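Long-range contact in Serine/threonine-protein kinase Tel1 (Chaetomium thermophilum, PDB 6SKY), which probably phosphorylates serine and threonine residues of target proteins, in [ST]-Q motifs, to switch on checkpoint signalling after DNA damage: residues P2461-R2473 against R2486-S2498. Numbering follows the deposited sequence.
Sequences PYHGMYHIWTGAR and RQRATDKIAKALS
The carbonyl oxygen of R2486 is gripped twice by T2490, the residue that packs onto G2471 and A2472 across the contact: OG1 of T2490 lies 2.7 Å from O of R2486, and the backbone N of T2490 reaches the same oxygen from the opposite face of its plane. With the hydroxyl tied down beside the backbone N (chi1 -40°), the methyl is turned out to the other helix, where CG2 of T2490 lies 3.8 Å from CA of G2471. G2471, having no side chain, lets that methyl lie against its backbone where the helix axes come within 8.2 Å, at an angle of 129° between their directions. Alongside, I2468 is a knob in a hole formed by T2490, I2493, A2494 and L2497. Its two branches divide the work: CG2 of I2468 meets CB of A2494 at 3.9 Å, while CD1 of I2468 lies 3.9 Å from CG2 of T2490. Farther along, M2465 lays CG against CD1 of L2497 (3.7 Å), and helix 2444-2459 covers I2468, I2493 and L2497. At the other end NE2 of Q2487 donates to O of A2472 as modelled, but the bond is too short to be taken literally and OE1 is set beside the D2491 carboxylate, so the amide's details are uncertain. A leucine in place of Q2487 would probably leave the A2472 carbonyl without this donor from the facing helix. NH1 of R2473 and OD1 of D2491, 4.5 Å apart, are beyond a salt bridge; the R2473 guanidinium pairs with D2511 instead. Helix 2461-2472 falls in the FAT region and, through T2470 and Y2466, meets strand 2651-2655 of the kinase domain. The two helices thus join mainly by apolar interlocking, with polar groups confined to one end and the threonine hydroxyl satisfied within its own helix.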
# COMPACT_ATOMS: atom_id res chain seq x y z
N PRO A 2461 31.28 23.99 -29.94
CA PRO A 2461 32.12 23.29 -30.92
C PRO A 2461 32.74 22.01 -30.41
O PRO A 2461 32.88 21.05 -31.17
CB PRO A 2461 33.17 24.34 -31.27
CG PRO A 2461 33.20 25.25 -30.14
CD PRO A 2461 31.82 25.31 -29.60
N TYR A 2462 33.10 21.95 -29.13
CA TYR A 2462 33.70 20.74 -28.58
C TYR A 2462 32.68 19.64 -28.33
O TYR A 2462 33.06 18.58 -27.82
CB TYR A 2462 34.44 21.06 -27.29
CG TYR A 2462 35.37 22.23 -27.42
CD1 TYR A 2462 36.44 22.19 -28.29
CD2 TYR A 2462 35.18 23.38 -26.68
CE1 TYR A 2462 37.29 23.25 -28.42
CE2 TYR A 2462 36.02 24.45 -26.81
CZ TYR A 2462 37.07 24.38 -27.67
OH TYR A 2462 37.92 25.45 -27.79
N HIS A 2463 31.42 19.86 -28.67
CA HIS A 2463 30.39 18.84 -28.58
C HIS A 2463 29.86 18.41 -29.93
O HIS A 2463 29.15 17.40 -30.00
CB HIS A 2463 29.22 19.33 -27.72
CG HIS A 2463 29.57 19.52 -26.28
ND1 HIS A 2463 30.21 20.65 -25.81
CD2 HIS A 2463 29.36 18.73 -25.21
CE1 HIS A 2463 30.39 20.54 -24.51
NE2 HIS A 2463 29.88 19.38 -24.12
N GLY A 2464 30.17 19.12 -31.01
CA GLY A 2464 29.67 18.74 -32.31
C GLY A 2464 30.73 18.54 -33.37
O GLY A 2464 30.51 17.84 -34.36
N MET A 2465 31.90 19.13 -33.19
CA MET A 2465 32.83 19.14 -34.30
C MET A 2465 33.57 17.83 -34.48
O MET A 2465 33.97 17.52 -35.60
CB MET A 2465 33.81 20.30 -34.16
CG MET A 2465 33.57 21.35 -35.20
SD MET A 2465 33.62 23.02 -34.58
CE MET A 2465 35.27 23.03 -33.94
N TYR A 2466 33.70 17.02 -33.44
CA TYR A 2466 34.26 15.69 -33.64
C TYR A 2466 33.29 14.78 -34.37
O TYR A 2466 33.71 13.95 -35.17
CB TYR A 2466 34.67 15.08 -32.31
CG TYR A 2466 36.02 15.53 -31.86
CD1 TYR A 2466 37.16 14.99 -32.40
CD2 TYR A 2466 36.16 16.50 -30.89
CE1 TYR A 2466 38.40 15.40 -32.00
CE2 TYR A 2466 37.39 16.91 -30.48
CZ TYR A 2466 38.50 16.36 -31.03
OH TYR A 2466 39.74 16.77 -30.62
N HIS A 2467 31.99 14.94 -34.12
CA HIS A 2467 31.00 14.21 -34.90
C HIS A 2467 31.06 14.62 -36.36
O HIS A 2467 30.98 13.77 -37.25
CB HIS A 2467 29.60 14.47 -34.35
CG HIS A 2467 29.36 13.86 -33.01
ND1 HIS A 2467 29.30 14.60 -31.85
CD2 HIS A 2467 29.18 12.57 -32.64
CE1 HIS A 2467 29.09 13.79 -30.83
NE2 HIS A 2467 29.01 12.56 -31.28
N ILE A 2468 31.21 15.91 -36.62
CA ILE A 2468 31.31 16.36 -38.01
C ILE A 2468 32.57 15.81 -38.66
O ILE A 2468 32.53 15.34 -39.81
CB ILE A 2468 31.26 17.89 -38.09
CG1 ILE A 2468 29.90 18.38 -37.60
CG2 ILE A 2468 31.51 18.35 -39.49
CD1 ILE A 2468 28.75 17.60 -38.15
N TRP A 2469 33.70 15.84 -37.96
CA TRP A 2469 34.94 15.32 -38.53
C TRP A 2469 34.81 13.84 -38.85
O TRP A 2469 35.20 13.40 -39.93
CB TRP A 2469 36.10 15.57 -37.57
CG TRP A 2469 37.42 15.31 -38.21
CD1 TRP A 2469 38.18 16.20 -38.88
CD2 TRP A 2469 38.12 14.06 -38.27
NE1 TRP A 2469 39.32 15.60 -39.35
CE2 TRP A 2469 39.30 14.28 -38.98
CE3 TRP A 2469 37.87 12.78 -37.77
CZ2 TRP A 2469 40.22 13.27 -39.21
CZ3 TRP A 2469 38.78 11.79 -38.01
CH2 TRP A 2469 39.94 12.04 -38.72
N THR A 2470 34.28 13.06 -37.92
CA THR A 2470 34.13 11.63 -38.17
C THR A 2470 33.17 11.37 -39.32
O THR A 2470 33.38 10.45 -40.11
CB THR A 2470 33.64 10.94 -36.91
OG1 THR A 2470 34.54 11.21 -35.84
CG2 THR A 2470 33.57 9.45 -37.13
N GLY A 2471 32.12 12.18 -39.45
CA GLY A 2471 31.19 11.96 -40.53
C GLY A 2471 31.78 12.29 -41.89
O GLY A 2471 31.47 11.63 -42.88
N ALA A 2472 32.62 13.31 -41.96
CA ALA A 2472 33.19 13.69 -43.24
C ALA A 2472 34.33 12.76 -43.65
O ALA A 2472 34.32 12.21 -44.75
CB ALA A 2472 33.66 15.14 -43.20
N ARG A 2473 35.30 12.57 -42.77
CA ARG A 2473 36.47 11.76 -43.07
C ARG A 2473 36.23 10.28 -42.77
O ARG A 2473 35.77 9.53 -43.62
CB ARG A 2473 37.68 12.26 -42.29
CG ARG A 2473 37.78 13.77 -42.22
CD ARG A 2473 38.16 14.37 -43.56
NE ARG A 2473 37.48 15.62 -43.83
CZ ARG A 2473 37.92 16.82 -43.46
NH1 ARG A 2473 37.23 17.91 -43.76
NH2 ARG A 2473 39.05 16.93 -42.77
N ARG A 2486 25.02 10.53 -46.32
CA ARG A 2486 25.43 11.04 -45.02
C ARG A 2486 26.81 11.67 -45.10
O ARG A 2486 27.04 12.75 -44.55
CB ARG A 2486 25.41 9.92 -43.99
CG ARG A 2486 25.69 10.37 -42.59
CD ARG A 2486 25.87 9.20 -41.65
NE ARG A 2486 24.70 8.33 -41.63
CZ ARG A 2486 24.70 7.07 -42.03
NH1 ARG A 2486 25.81 6.52 -42.49
NH2 ARG A 2486 23.59 6.36 -41.98
N GLN A 2487 27.75 11.00 -45.77
CA GLN A 2487 29.09 11.55 -45.92
C GLN A 2487 29.07 12.86 -46.68
O GLN A 2487 29.77 13.81 -46.32
CB GLN A 2487 29.99 10.53 -46.60
CG GLN A 2487 30.83 11.07 -47.75
CD GLN A 2487 32.04 11.83 -47.29
OE1 GLN A 2487 32.19 13.01 -47.58
NE2 GLN A 2487 32.92 11.15 -46.56
N ARG A 2488 28.23 12.96 -47.72
CA ARG A 2488 28.18 14.19 -48.50
C ARG A 2488 27.60 15.34 -47.69
O ARG A 2488 28.11 16.47 -47.74
CB ARG A 2488 27.36 13.97 -49.76
CG ARG A 2488 28.07 13.14 -50.80
CD ARG A 2488 27.29 13.09 -52.10
NE ARG A 2488 26.01 12.41 -51.93
CZ ARG A 2488 25.06 12.40 -52.85
NH1 ARG A 2488 25.23 13.04 -53.99
NH2 ARG A 2488 23.92 11.75 -52.62
N ALA A 2489 26.53 15.08 -46.93
CA ALA A 2489 25.92 16.13 -46.12
C ALA A 2489 26.87 16.61 -45.04
O ALA A 2489 27.01 17.82 -44.81
CB ALA A 2489 24.62 15.64 -45.52
N THR A 2490 27.53 15.67 -44.35
CA THR A 2490 28.48 16.09 -43.33
C THR A 2490 29.66 16.83 -43.94
O THR A 2490 30.20 17.75 -43.32
CB THR A 2490 28.95 14.88 -42.53
OG1 THR A 2490 27.85 14.01 -42.31
CG2 THR A 2490 29.47 15.32 -41.20
N ASP A 2491 30.05 16.49 -45.17
CA ASP A 2491 31.11 17.23 -45.83
C ASP A 2491 30.69 18.66 -46.13
O ASP A 2491 31.49 19.59 -45.99
CB ASP A 2491 31.52 16.52 -47.11
CG ASP A 2491 33.02 16.34 -47.22
OD1 ASP A 2491 33.75 16.94 -46.42
OD2 ASP A 2491 33.46 15.57 -48.11
N LYS A 2492 29.44 18.86 -46.55
CA LYS A 2492 28.96 20.23 -46.77
C LYS A 2492 28.94 21.02 -45.47
O LYS A 2492 29.33 22.20 -45.45
CB LYS A 2492 27.57 20.21 -47.40
CG LYS A 2492 27.52 19.53 -48.75
CD LYS A 2492 26.11 19.39 -49.24
CE LYS A 2492 26.03 18.36 -50.34
NZ LYS A 2492 24.65 18.22 -50.87
N ILE A 2493 28.50 20.40 -44.38
CA ILE A 2493 28.50 21.10 -43.09
C ILE A 2493 29.92 21.43 -42.66
O ILE A 2493 30.17 22.49 -42.07
CB ILE A 2493 27.77 20.27 -42.02
CG1 ILE A 2493 26.29 20.18 -42.33
CG2 ILE A 2493 27.93 20.91 -40.66
CD1 ILE A 2493 25.52 19.49 -41.25
N ALA A 2494 30.88 20.55 -42.94
CA ALA A 2494 32.27 20.83 -42.57
C ALA A 2494 32.83 21.99 -43.38
O ALA A 2494 33.52 22.86 -42.84
CB ALA A 2494 33.12 19.58 -42.77
N LYS A 2495 32.55 22.01 -44.69
CA LYS A 2495 32.97 23.13 -45.51
C LYS A 2495 32.37 24.43 -45.02
O LYS A 2495 33.02 25.48 -45.05
CB LYS A 2495 32.58 22.89 -46.97
CG LYS A 2495 33.26 21.71 -47.62
CD LYS A 2495 32.50 21.30 -48.87
CE LYS A 2495 32.97 19.96 -49.39
NZ LYS A 2495 31.98 19.35 -50.32
N ALA A 2496 31.12 24.39 -44.56
CA ALA A 2496 30.50 25.61 -44.06
C ALA A 2496 31.07 26.02 -42.71
O ALA A 2496 31.16 27.21 -42.41
CB ALA A 2496 28.99 25.43 -43.96
N LEU A 2497 31.44 25.04 -41.88
CA LEU A 2497 32.05 25.36 -40.59
C LEU A 2497 33.40 26.03 -40.77
O LEU A 2497 33.75 26.94 -40.01
CB LEU A 2497 32.23 24.09 -39.76
CG LEU A 2497 31.07 23.59 -38.92
CD1 LEU A 2497 31.53 22.44 -38.08
CD2 LEU A 2497 30.54 24.70 -38.05
N SER A 2498 34.18 25.60 -41.76
CA SER A 2498 35.43 26.29 -42.00
C SER A 2498 35.20 27.50 -42.90
O SER A 2498 35.91 27.69 -43.89
CB SER A 2498 36.46 25.36 -42.64
OG SER A 2498 36.02 24.93 -43.91